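Local coordinates for protein ethylbenzene dehydrogenase alpha-subunit (Aromatoleum aromaticum, PDB 2IVF) that belongs to the molybdopterin oxidoreductase family and binds a molybdenum atom, an iron/sulfur cluster and two molybdopterin-type ligands, at residues L83-C86 and W87-S91; P215-N218 and V219-D223. All blocks are in the same frame, centred on the assembly; numbering follows the deposited sequence.

Contact 1 (L83-C86 and W87-S91). With MGD (2-amino-5,6-dimercapto-7-methyl-3,7,8a,9-tetrahydro-8-oxa-1,3,9,10-tetraaza-anthracen-4-one guanosine dinucleotide), chain M; SF4 (iron/sulfur cluster), chain K.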
ATOM      1  N   LEU A  83      11.279   7.648   2.642  1.00 23.98           N
ATOM      2  CA  LEU A  83      10.980   9.069   2.729  1.00 24.39           C
ATOM      3  C   LEU A  83       9.720   9.434   1.952  1.00 24.09           C
ATOM      4  O   LEU A  83       9.180  10.507   2.159  1.00 24.02           O
ATOM      5  CB  LEU A  83      12.180   9.881   2.270  1.00 25.34           C
ATOM      6  CG  LEU A  83      13.422   9.773   3.174  1.00 27.75           C
ATOM      7  CD1 LEU A  83      13.106   9.686   4.671  1.00 29.48           C
ATOM      8  CD2 LEU A  83      14.242   8.574   2.781  1.00 29.90           C
ATOM      9  N   ASN A  84       9.242   8.510   1.114  1.00 23.18           N
ATOM     10  CA  ASN A  84       7.928   8.598   0.479  1.00 24.44           C
ATOM     11  C   ASN A  84       6.900   8.987   1.493  1.00 23.91           C
ATOM     12  O   ASN A  84       6.931   8.549   2.595  1.00 23.03           O
ATOM     13  CB  ASN A  84       7.533   7.336  -0.343  1.00 22.91           C
ATOM     14  CG  ASN A  84       7.580   6.020   0.414  1.00 26.22           C
ATOM     15  OD1 ASN A  84       7.791   4.946  -0.206  1.00 25.79           O
ATOM     16  ND2 ASN A  84       7.374   6.054   1.748  1.00 24.66           N
ATOM     17  N   ILE A  85       6.033   9.917   1.132  1.00 24.52           N
ATOM     18  CA  ILE A  85       5.042  10.360   2.089  1.00 23.91           C
ATOM     19  C   ILE A  85       3.840   9.418   2.149  1.00 23.15           C
ATOM     20  O   ILE A  85       2.791   9.643   1.563  1.00 22.59           O
ATOM     21  CB  ILE A  85       4.642  11.849   1.892  1.00 24.23           C
ATOM     22  CG1 ILE A  85       5.879  12.744   2.041  1.00 23.30           C
ATOM     23  CG2 ILE A  85       3.594  12.242   2.936  1.00 24.69           C
ATOM     24  CD1 ILE A  85       6.674  12.549   3.418  1.00 23.37           C
ATOM     25  N   CYS A  86       4.014   8.309   2.867  1.00 23.08           N
ATOM     26  CA  CYS A  86       2.881   7.703   3.522  1.00 21.77           C
ATOM     27  C   CYS A  86       2.398   8.723   4.530  1.00 22.55           C
ATOM     28  O   CYS A  86       3.182   9.551   4.986  1.00 23.94           O
ATOM     29  CB  CYS A  86       3.283   6.380   4.175  1.00 21.79           C
ATOM     30  SG  CYS A  86       4.962   6.442   4.935  1.00 23.76           S
ATOM     31  N   TRP A  87       1.114   8.652   4.893  1.00 22.17           N
ATOM     32  CA  TRP A  87       0.502   9.570   5.807  1.00 23.11           C
ATOM     33  C   TRP A  87      -0.596   8.861   6.594  1.00 23.41           C
ATOM     34  O   TRP A  87      -1.432   8.143   6.022  1.00 22.98           O
ATOM     35  CB  TRP A  87      -0.109  10.799   5.106  1.00 25.07           C
ATOM     36  CG  TRP A  87      -0.270  11.878   6.098  1.00 23.57           C
ATOM     37  CD1 TRP A  87      -1.394  12.167   6.810  1.00 25.61           C
ATOM     38  CD2 TRP A  87       0.747  12.744   6.583  1.00 24.09           C
ATOM     39  NE1 TRP A  87      -1.143  13.186   7.688  1.00 26.11           N
ATOM     40  CE2 TRP A  87       0.161  13.573   7.557  1.00 25.18           C
ATOM     41  CE3 TRP A  87       2.085  12.942   6.248  1.00 28.04           C
ATOM     42  CZ2 TRP A  87       0.867  14.590   8.219  1.00 27.35           C
ATOM     43  CZ3 TRP A  87       2.813  13.909   6.945  1.00 28.70           C
ATOM     44  CH2 TRP A  87       2.184  14.763   7.894  1.00 28.12           C
ATOM     45  N   PRO A  88      -0.602   9.066   7.913  1.00 23.71           N
ATOM     46  CA  PRO A  88       0.475   9.664   8.705  1.00 23.77           C
ATOM     47  C   PRO A  88       1.774   8.983   8.339  1.00 22.53           C
ATOM     48  O   PRO A  88       1.765   7.785   8.077  1.00 22.36           O
ATOM     49  CB  PRO A  88       0.056   9.344  10.124  1.00 23.14           C
ATOM     50  CG  PRO A  88      -1.408   9.365  10.090  1.00 24.54           C
ATOM     51  CD  PRO A  88      -1.768   8.725   8.760  1.00 23.79           C
ATOM     52  N   GLN A  89       2.871   9.734   8.262  1.00 22.86           N
ATOM     53  CA  GLN A  89       4.127   9.120   7.803  1.00 23.23           C
ATOM     54  C   GLN A  89       4.474   7.981   8.729  1.00 24.12           C
ATOM     55  O   GLN A  89       4.467   8.163   9.925  1.00 25.96           O
ATOM     56  CB  GLN A  89       5.239  10.158   7.729  1.00 22.93           C
ATOM     57  CG  GLN A  89       6.114  10.037   6.494  1.00 26.78           C
ATOM     58  CD  GLN A  89       7.206   9.021   6.661  1.00 27.64           C
ATOM     59  OE1 GLN A  89       7.614   8.723   7.783  1.00 28.04           O
ATOM     60  NE2 GLN A  89       7.691   8.461   5.535  1.00 26.70           N
ATOM     61  N   GLY A  90       4.755   6.788   8.203  1.00 24.16           N
ATOM     62  CA  GLY A  90       4.882   5.651   9.106  1.00 23.41           C
ATOM     63  C   GLY A  90       6.097   5.767  10.011  1.00 23.14           C
ATOM     64  O   GLY A  90       6.076   5.299  11.162  1.00 21.63           O
ATOM     65  N   SER A  91       7.160   6.379   9.491  1.00 24.02           N
ATOM     66  CA  SER A  91       8.425   6.571  10.195  1.00 24.31           C
ATOM     67  C   SER A  91       8.858   5.280  10.817  1.00 23.74           C
ATOM     68  O   SER A  91       9.325   5.236  11.968  1.00 23.41           O
ATOM     69  CB  SER A  91       8.390   7.647  11.313  1.00 25.28           C
ATOM     70  OG  SER A  91       8.230   8.893  10.738  1.00 33.93           O
TER
HETATM   71  PB  MGD M1986      -8.165   8.324   0.739  1.00 13.50           P
HETATM   72  O1B MGD M1986      -7.250   7.218   0.346  1.00 13.53           O
HETATM   73  O2B MGD M1986      -8.470   9.308  -0.330  1.00 16.27           O
HETATM   74  O3B MGD M1986      -7.732   9.158   2.005  1.00 15.54           O
HETATM   75  O3A MGD M1986      -5.351   8.515   2.643  1.00 13.42           O
HETATM   76  PA  MGD M1986      -6.792   8.777   3.275  1.00 14.85           P
HETATM   77  O1A MGD M1986      -7.173   7.520   3.928  1.00 13.45           O
HETATM   78  O2A MGD M1986      -6.774   9.988   4.074  1.00 13.70           O
HETATM   79  O5' MGD M1986      -9.560   7.714   1.258  1.00 15.42           O
HETATM   80  C5' MGD M1986     -10.263   6.774   0.432  1.00 10.50           C
HETATM   81  C4' MGD M1986     -11.682   6.577   0.957  1.00 12.02           C
HETATM   82  O4' MGD M1986     -12.441   7.762   0.762  1.00 14.93           O
HETATM   83  C3' MGD M1986     -12.282   5.600  -0.027  1.00 12.42           C
HETATM   84  O3' MGD M1986     -12.089   4.297   0.511  1.00 13.73           O
HETATM   85  C2' MGD M1986     -13.761   6.009  -0.052  1.00 15.07           C
HETATM   86  O2' MGD M1986     -14.564   4.963   0.525  1.00 17.21           O
HETATM   87  C1' MGD M1986     -13.797   7.288   0.801  1.00 14.09           C
HETATM   88  N9  MGD M1986     -14.687   8.279   0.151  1.00 13.82           N
HETATM   89  C8  MGD M1986     -14.633   8.754  -1.103  1.00 15.66           C
HETATM   90  N7  MGD M1986     -15.585   9.673  -1.302  1.00 15.10           N
HETATM   91  C5  MGD M1986     -16.247   9.788  -0.123  1.00 16.12           C
HETATM   92  C6  MGD M1986     -17.330  10.518   0.346  1.00 15.83           C
HETATM   93  O6  MGD M1986     -17.999  11.310  -0.330  1.00 15.84           O
HETATM   94  N1  MGD M1986     -17.700  10.337   1.682  1.00 16.39           N
HETATM   95  C2  MGD M1986     -17.075   9.451   2.572  1.00 15.83           C
HETATM   96  N2  MGD M1986     -17.528   9.332   3.868  1.00 13.58           N
HETATM   97  N3  MGD M1986     -16.017   8.775   2.105  1.00 13.40           N
HETATM   98  C4  MGD M1986     -15.631   8.914   0.800  1.00 14.16           C
HETATM   99  C10 MGD M1986      -4.691   9.492   1.925  1.00 14.53           C
HETATM  100  C11 MGD M1986      -3.271   9.574   2.426  1.00 13.30           C
HETATM  101  O11 MGD M1986      -2.704   8.337   2.281  1.00 13.50           O
HETATM  102  C12 MGD M1986      -2.421  10.675   1.774  1.00 15.42           C
HETATM  103  S12 MGD M1986      -3.115  12.214   1.281  1.00 15.44           S
HETATM  104  C13 MGD M1986      -1.081  10.462   1.572  1.00 14.58           C
HETATM  105  S13 MGD M1986      -0.121  11.714   0.863  1.00 14.84           S
HETATM  106  C14 MGD M1986      -0.454   9.160   1.936  1.00 16.59           C
HETATM  107  N15 MGD M1986      -0.341   8.377   0.672  1.00 14.50           N
HETATM  108  C16 MGD M1986      -0.367   6.969   0.677  1.00 14.22           C
HETATM  109  C17 MGD M1986      -0.121   6.212  -0.439  1.00 13.16           C
HETATM  110  O17 MGD M1986       0.122   6.743  -1.549  1.00 15.69           O
HETATM  111  N18 MGD M1986      -0.181   4.809  -0.312  1.00 14.02           N
HETATM  112  C19 MGD M1986      -0.448   4.183   0.866  1.00 12.14           C
HETATM  113  N19 MGD M1986      -0.486   2.836   0.873  1.00 14.20           N
HETATM  114  N20 MGD M1986      -0.719   4.958   1.926  1.00 13.91           N
HETATM  115  C21 MGD M1986      -0.652   6.298   1.862  1.00 12.01           C
HETATM  116  N22 MGD M1986      -0.925   7.073   2.984  1.00 14.92           N
HETATM  117  C23 MGD M1986      -1.419   8.417   2.901  1.00 14.40           C
HETATM  118 FE1  SF4 K1984       5.578   1.674   4.670  1.00 26.13          FE
HETATM  119 FE2  SF4 K1984       6.495   2.579   7.060  1.00 25.31          FE
HETATM  120 FE3  SF4 K1984       8.062   2.752   4.913  1.00 24.94          FE
HETATM  121 FE4  SF4 K1984       5.839   4.349   5.111  1.00 25.16          FE
HETATM  122  S1  SF4 K1984       7.701   4.483   6.390  1.00 26.63           S
HETATM  123  S2  SF4 K1984       6.569   3.121   3.239  1.00 23.36           S
HETATM  124  S3  SF4 K1984       4.446   2.924   6.233  1.00 24.81           S
HETATM  125  S4  SF4 K1984       7.342   0.798   5.897  1.00 26.13           S

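Contact 2 (P215-N218 and V219-D223). With MO (molybdenum atom), chain L; MD1 (phosphoric acid 4-(2-amino-4-oxo-3,4,5,6,-tetrahydro-pteridin-6-yl)-2-hydroxy-3,4-dimercapto-but-3-en-yl ester guanylate ester), chain N.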
ATOM      1  N   PRO A 215       4.331  26.775  -6.507  1.00 24.66           N
ATOM      2  CA  PRO A 215       2.974  26.464  -6.153  1.00 24.42           C
ATOM      3  C   PRO A 215       2.864  25.598  -4.905  1.00 24.85           C
ATOM      4  O   PRO A 215       3.683  24.669  -4.688  1.00 24.07           O
ATOM      5  CB  PRO A 215       2.468  25.753  -7.405  1.00 25.33           C
ATOM      6  CG  PRO A 215       3.160  26.458  -8.517  1.00 24.11           C
ATOM      7  CD  PRO A 215       4.543  26.677  -7.969  1.00 24.37           C
ATOM      8  N   ASP A 216       1.903  25.950  -4.064  1.00 24.69           N
ATOM      9  CA  ASP A 216       1.720  25.309  -2.713  1.00 24.91           C
ATOM     10  C   ASP A 216       1.460  23.816  -2.801  1.00 25.29           C
ATOM     11  O   ASP A 216       0.469  23.409  -3.386  1.00 25.84           O
ATOM     12  CB  ASP A 216       0.549  25.973  -2.016  1.00 25.08           C
ATOM     13  CG  ASP A 216       0.434  25.627  -0.568  1.00 25.03           C
ATOM     14  OD1 ASP A 216       0.399  24.429  -0.214  1.00 24.37           O
ATOM     15  OD2 ASP A 216       0.323  26.584   0.239  1.00 26.51           O
ATOM     16  N   ILE A 217       2.346  23.011  -2.224  1.00 24.63           N
ATOM     17  CA  ILE A 217       2.266  21.565  -2.315  1.00 24.95           C
ATOM     18  C   ILE A 217       0.914  21.066  -1.804  1.00 24.91           C
ATOM     19  O   ILE A 217       0.240  20.310  -2.460  1.00 23.54           O
ATOM     20  CB  ILE A 217       3.440  20.879  -1.560  1.00 25.07           C
ATOM     21  CG1 ILE A 217       3.205  19.364  -1.385  1.00 25.35           C
ATOM     22  CG2 ILE A 217       3.677  21.507  -0.183  1.00 27.49           C
ATOM     23  CD1 ILE A 217       3.210  18.589  -2.693  1.00 24.33           C
ATOM     24  N   ASN A 218       0.505  21.500  -0.616  1.00 25.48           N
ATOM     25  CA  ASN A 218      -0.701  20.929  -0.009  1.00 26.88           C
ATOM     26  C   ASN A 218      -1.993  21.272  -0.695  1.00 25.39           C
ATOM     27  O   ASN A 218      -2.890  20.439  -0.791  1.00 25.02           O
ATOM     28  CB  ASN A 218      -0.774  21.299   1.463  1.00 28.27           C
ATOM     29  CG  ASN A 218      -0.141  20.277   2.282  1.00 36.40           C
ATOM     30  OD1 ASN A 218       1.087  20.214   2.383  1.00 45.10           O
ATOM     31  ND2 ASN A 218      -0.958  19.360   2.790  1.00 43.84           N
ATOM     32  N   VAL A 219      -2.082  22.498  -1.159  1.00 25.96           N
ATOM     33  CA  VAL A 219      -3.247  22.947  -1.909  1.00 25.10           C
ATOM     34  C   VAL A 219      -3.259  22.198  -3.274  1.00 25.69           C
ATOM     35  O   VAL A 219      -4.333  21.864  -3.811  1.00 24.74           O
ATOM     36  CB  VAL A 219      -3.200  24.441  -2.042  1.00 26.01           C
ATOM     37  CG1 VAL A 219      -4.431  25.007  -2.806  1.00 24.89           C
ATOM     38  CG2 VAL A 219      -3.086  25.071  -0.604  1.00 21.87           C
ATOM     39  N   ASP A 220      -2.061  21.924  -3.801  1.00 24.62           N
ATOM     40  CA  ASP A 220      -1.932  21.323  -5.123  1.00 24.97           C
ATOM     41  C   ASP A 220      -2.359  19.843  -5.091  1.00 24.42           C
ATOM     42  O   ASP A 220      -3.051  19.364  -6.000  1.00 25.64           O
ATOM     43  CB  ASP A 220      -0.506  21.500  -5.654  1.00 24.78           C
ATOM     44  CG  ASP A 220      -0.379  21.090  -7.113  1.00 25.04           C
ATOM     45  OD1 ASP A 220      -1.020  21.736  -8.003  1.00 22.63           O
ATOM     46  OD2 ASP A 220       0.365  20.121  -7.368  1.00 24.98           O
ATOM     47  N   ILE A 221      -1.977  19.146  -4.033  1.00 23.84           N
ATOM     48  CA  ILE A 221      -2.342  17.723  -3.896  1.00 24.48           C
ATOM     49  C   ILE A 221      -3.782  17.555  -3.460  1.00 24.72           C
ATOM     50  O   ILE A 221      -4.474  16.664  -3.943  1.00 24.86           O
ATOM     51  CB  ILE A 221      -1.384  16.970  -2.998  1.00 24.22           C
ATOM     52  CG1 ILE A 221      -1.311  17.576  -1.578  1.00 25.16           C
ATOM     53  CG2 ILE A 221       0.014  16.932  -3.642  1.00 24.16           C
ATOM     54  CD1 ILE A 221      -0.153  17.062  -0.702  1.00 25.93           C
ATOM     55  N   GLY A 222      -4.254  18.450  -2.605  1.00 23.60           N
ATOM     56  CA  GLY A 222      -5.598  18.351  -2.068  1.00 24.74           C
ATOM     57  C   GLY A 222      -5.688  17.732  -0.706  1.00 25.18           C
ATOM     58  O   GLY A 222      -6.621  16.956  -0.464  1.00 26.10           O
ATOM     59  N   ASP A 223      -4.703  18.042   0.153  1.00 25.60           N
ATOM     60  CA  ASP A 223      -4.655  17.632   1.560  1.00 25.68           C
ATOM     61  C   ASP A 223      -4.799  18.816   2.482  1.00 26.41           C
ATOM     62  O   ASP A 223      -3.831  19.482   2.829  1.00 27.68           O
ATOM     63  CB  ASP A 223      -3.345  16.972   1.898  1.00 25.85           C
ATOM     64  CG  ASP A 223      -3.180  15.661   1.194  1.00 24.38           C
ATOM     65  OD1 ASP A 223      -4.207  15.111   0.792  1.00 24.32           O
ATOM     66  OD2 ASP A 223      -2.030  15.209   1.032  1.00 25.62           O
TER
HETATM   67 MO    MO L1985      -1.417  13.468   0.159  1.00 19.26          MO
HETATM   68  PB  MD1 N1987       3.091  13.122  -6.368  1.00 16.59           P
HETATM   69  O3B MD1 N1987       3.406  11.573  -6.412  1.00 15.03           O
HETATM   70  O1B MD1 N1987       3.880  13.696  -5.247  1.00 15.52           O
HETATM   71  O2B MD1 N1987       3.051  13.738  -7.714  1.00 15.68           O
HETATM   72  O3A MD1 N1987       1.575  13.108  -5.900  1.00 16.15           O
HETATM   73  C10 MD1 N1987       1.184  13.137  -4.510  1.00 17.02           C
HETATM   74  C11 MD1 N1987      -0.321  12.927  -4.548  1.00 17.07           C
HETATM   75  O11 MD1 N1987      -0.463  11.482  -4.770  1.00 18.30           O
HETATM   76  C12 MD1 N1987      -0.931  13.266  -3.214  1.00 17.74           C
HETATM   77  S12 MD1 N1987       0.017  13.410  -1.798  1.00 18.07           S
HETATM   78  C13 MD1 N1987      -2.288  13.404  -3.068  1.00 16.61           C
HETATM   79  S13 MD1 N1987      -3.007  13.731  -1.577  1.00 15.35           S
HETATM   80  C14 MD1 N1987      -3.228  13.308  -4.208  1.00 17.48           C
HETATM   81  N15 MD1 N1987      -4.227  12.295  -4.184  1.00 15.70           N
HETATM   82  C16 MD1 N1987      -5.042  12.071  -5.263  1.00 15.37           C
HETATM   83  C15 MD1 N1987      -6.064  11.153  -5.108  1.00 17.69           C
HETATM   84  O14 MD1 N1987      -6.249  10.551  -4.016  1.00 14.42           O
HETATM   85  N17 MD1 N1987      -6.787  10.910  -6.231  1.00 16.59           N
HETATM   86  C17 MD1 N1987      -6.556  11.600  -7.422  1.00 16.80           C
HETATM   87  N16 MD1 N1987      -7.343  11.299  -8.446  1.00 15.57           N
HETATM   88  N18 MD1 N1987      -5.584  12.521  -7.520  1.00 14.92           N
HETATM   89  C20 MD1 N1987      -4.841  12.762  -6.461  1.00 16.65           C
HETATM   90  N8  MD1 N1987      -3.891  13.729  -6.538  1.00 14.77           N
HETATM   91  C7  MD1 N1987      -2.956  14.050  -5.494  1.00 16.37           C
HETATM   92  PA  MD1 N1987       4.185  10.637  -7.465  1.00 15.83           P
HETATM   93  O1A MD1 N1987       4.631   9.453  -6.670  1.00 15.08           O
HETATM   94  O2A MD1 N1987       3.274  10.383  -8.604  1.00 17.48           O
HETATM   95  O5' MD1 N1987       5.429  11.466  -7.973  1.00 17.74           O
HETATM   96  C5' MD1 N1987       6.485  11.654  -7.038  1.00 16.74           C
HETATM   97  C4' MD1 N1987       7.768  11.285  -7.661  1.00 14.91           C
HETATM   98  O4' MD1 N1987       8.696  11.357  -6.585  1.00 17.51           O
HETATM   99  C1' MD1 N1987       9.700  10.399  -6.919  1.00 16.62           C
HETATM  100  N9  MD1 N1987      10.547   9.988  -5.790  1.00 17.49           N
HETATM  101  C4  MD1 N1987      11.793  10.407  -5.630  1.00 17.93           C
HETATM  102  N3  MD1 N1987      12.520  11.263  -6.387  1.00 16.65           N
HETATM  103  C2  MD1 N1987      13.771  11.567  -6.039  1.00 16.66           C
HETATM  104  N2  MD1 N1987      14.504  12.438  -6.784  1.00 16.03           N
HETATM  105  N1  MD1 N1987      14.317  10.923  -4.946  1.00 18.55           N
HETATM  106  C6  MD1 N1987      13.637  10.045  -4.138  1.00 15.70           C
HETATM  107  O6  MD1 N1987      14.198   9.581  -3.145  1.00 16.51           O
HETATM  108  C5  MD1 N1987      12.305   9.774  -4.485  1.00 17.73           C
HETATM  109  N7  MD1 N1987      11.350   8.990  -3.997  1.00 15.71           N
HETATM  110  C8  MD1 N1987      10.286   9.139  -4.792  1.00 16.68           C
HETATM  111  C2' MD1 N1987       8.924   9.191  -7.436  1.00 17.27           C
HETATM  112  O2' MD1 N1987       9.699   8.334  -8.310  1.00 18.21           O
HETATM  113  C3' MD1 N1987       7.700   9.822  -8.116  1.00 16.04           C
HETATM  114  O3' MD1 N1987       7.784   9.753  -9.564  1.00 15.84           O

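Contact 1 (L83-C86 and W87-S91)
Ile-85 CG2 approaches the Trp-87 indole obliquely at CE3 (3.7 Å), the two side chains lying side by side, while Gln-89 N sits over one face near the rim. The rings of Trp-481 and Tyr-483 meet the indole steeply, and Ala-480 O takes its NE1-H.

The Gln-89 amide ties the loop together: NE2 gives a bond of 3.0 Å to Asn-84 O, which lies in the amide plane. Cys-86 N reaches that carbonyl from the opposite face of its plane, closing an inverse gamma turn centred on Ile-85. A bond from NE2 to His-82 O also helps hold the amide in place. At the centre is Cys-86, whose soft sulfur suits iron: SG binds FE4 of the iron/sulfur cluster at 2.3 Å. With chi1 at 38°, SG also faces Gly-90 N, which donates an almost straight bond (3.3 Å, 175°) that probably stabilises charge on the sulfur. Gly-90 fits beside the cluster, its CA 4.0 Å from S3, where a CB would run into S3. Asn-84 ND2 lies 3.4 Å from S2.

This cluster-binding loop, with a cis peptide before Pro-88, joins strand 76-80 to strand 94-99, and Trp-87 and Pro-88 pack on Tyr-443 of strand 440-444.

Contact 2 (P215-N218 and V219-D223)
Asp-216 caps the N-terminus of the short helix 217-221, whose first turn closes through Asp-220 N bonded to Asp-216 O at 3.0 Å, and the chain leaves the helix at Gly-222 with positive phi, a conformation that glycine adopts easily. The N-cap bond runs from Val-219 N to Asp-216 OD1 (3.3 Å, 169°), the donor standing above the carboxylate plane, with a weak second bond from Asn-218 N. An aspartate suits this place because its short arm bends forward to first-turn N-H groups, which have no helical carbonyl before them to bond; OD2 is held by Tyr-954 OH and Met-957 N. Val-219 CG2 lies against the same carboxylate, 3.6 Å from Asp-216 CG.

On another side of the helix, Ile-217 CD1 meets Ile-221 CG2 at 3.7 Å. The chi1 of Ile-221 (58°) sets CG1 between its backbone N and carbonyl carbon, tucked against Ile-217 O and Asn-218 O, while CD1 extends to within 3.8 Å of S12 of MD1, so an apolar branch packs against the dithiolene end of MD1.

Asn-218 O receives both Gly-222 N and Asp-223 N, tying off the helix end. These two bonds help to place the backbone of Asp-223, whose OD1 forms a salt bridge with Lys-450 NZ, while OD2 binds the molybdenum atom at 2.0 Å.

Contact 1 and contact 2 do not touch: their centres are about 16 Å apart and their nearest atoms about 6 Å. What joins them is the cofactor chain. The loop 83-91 supplies one iron ligand of the cluster and also borders MGD, with Trp-87 O 3.1 Å from MGD C23; MGD binds the molybdenum through S12 and S13, as MD1 does, and Asp-223 OD2 of contact 2 is a protein ligand of the same metal. From SF4 FE4 to the molybdenum atom MO is 12.7 Å, consistent with an electron path between the two centres. Trp-481 bridges them in protein, meeting Trp-87 and Asn-218, while His-855 is bonded to Ile-85 O, MGD and MD1.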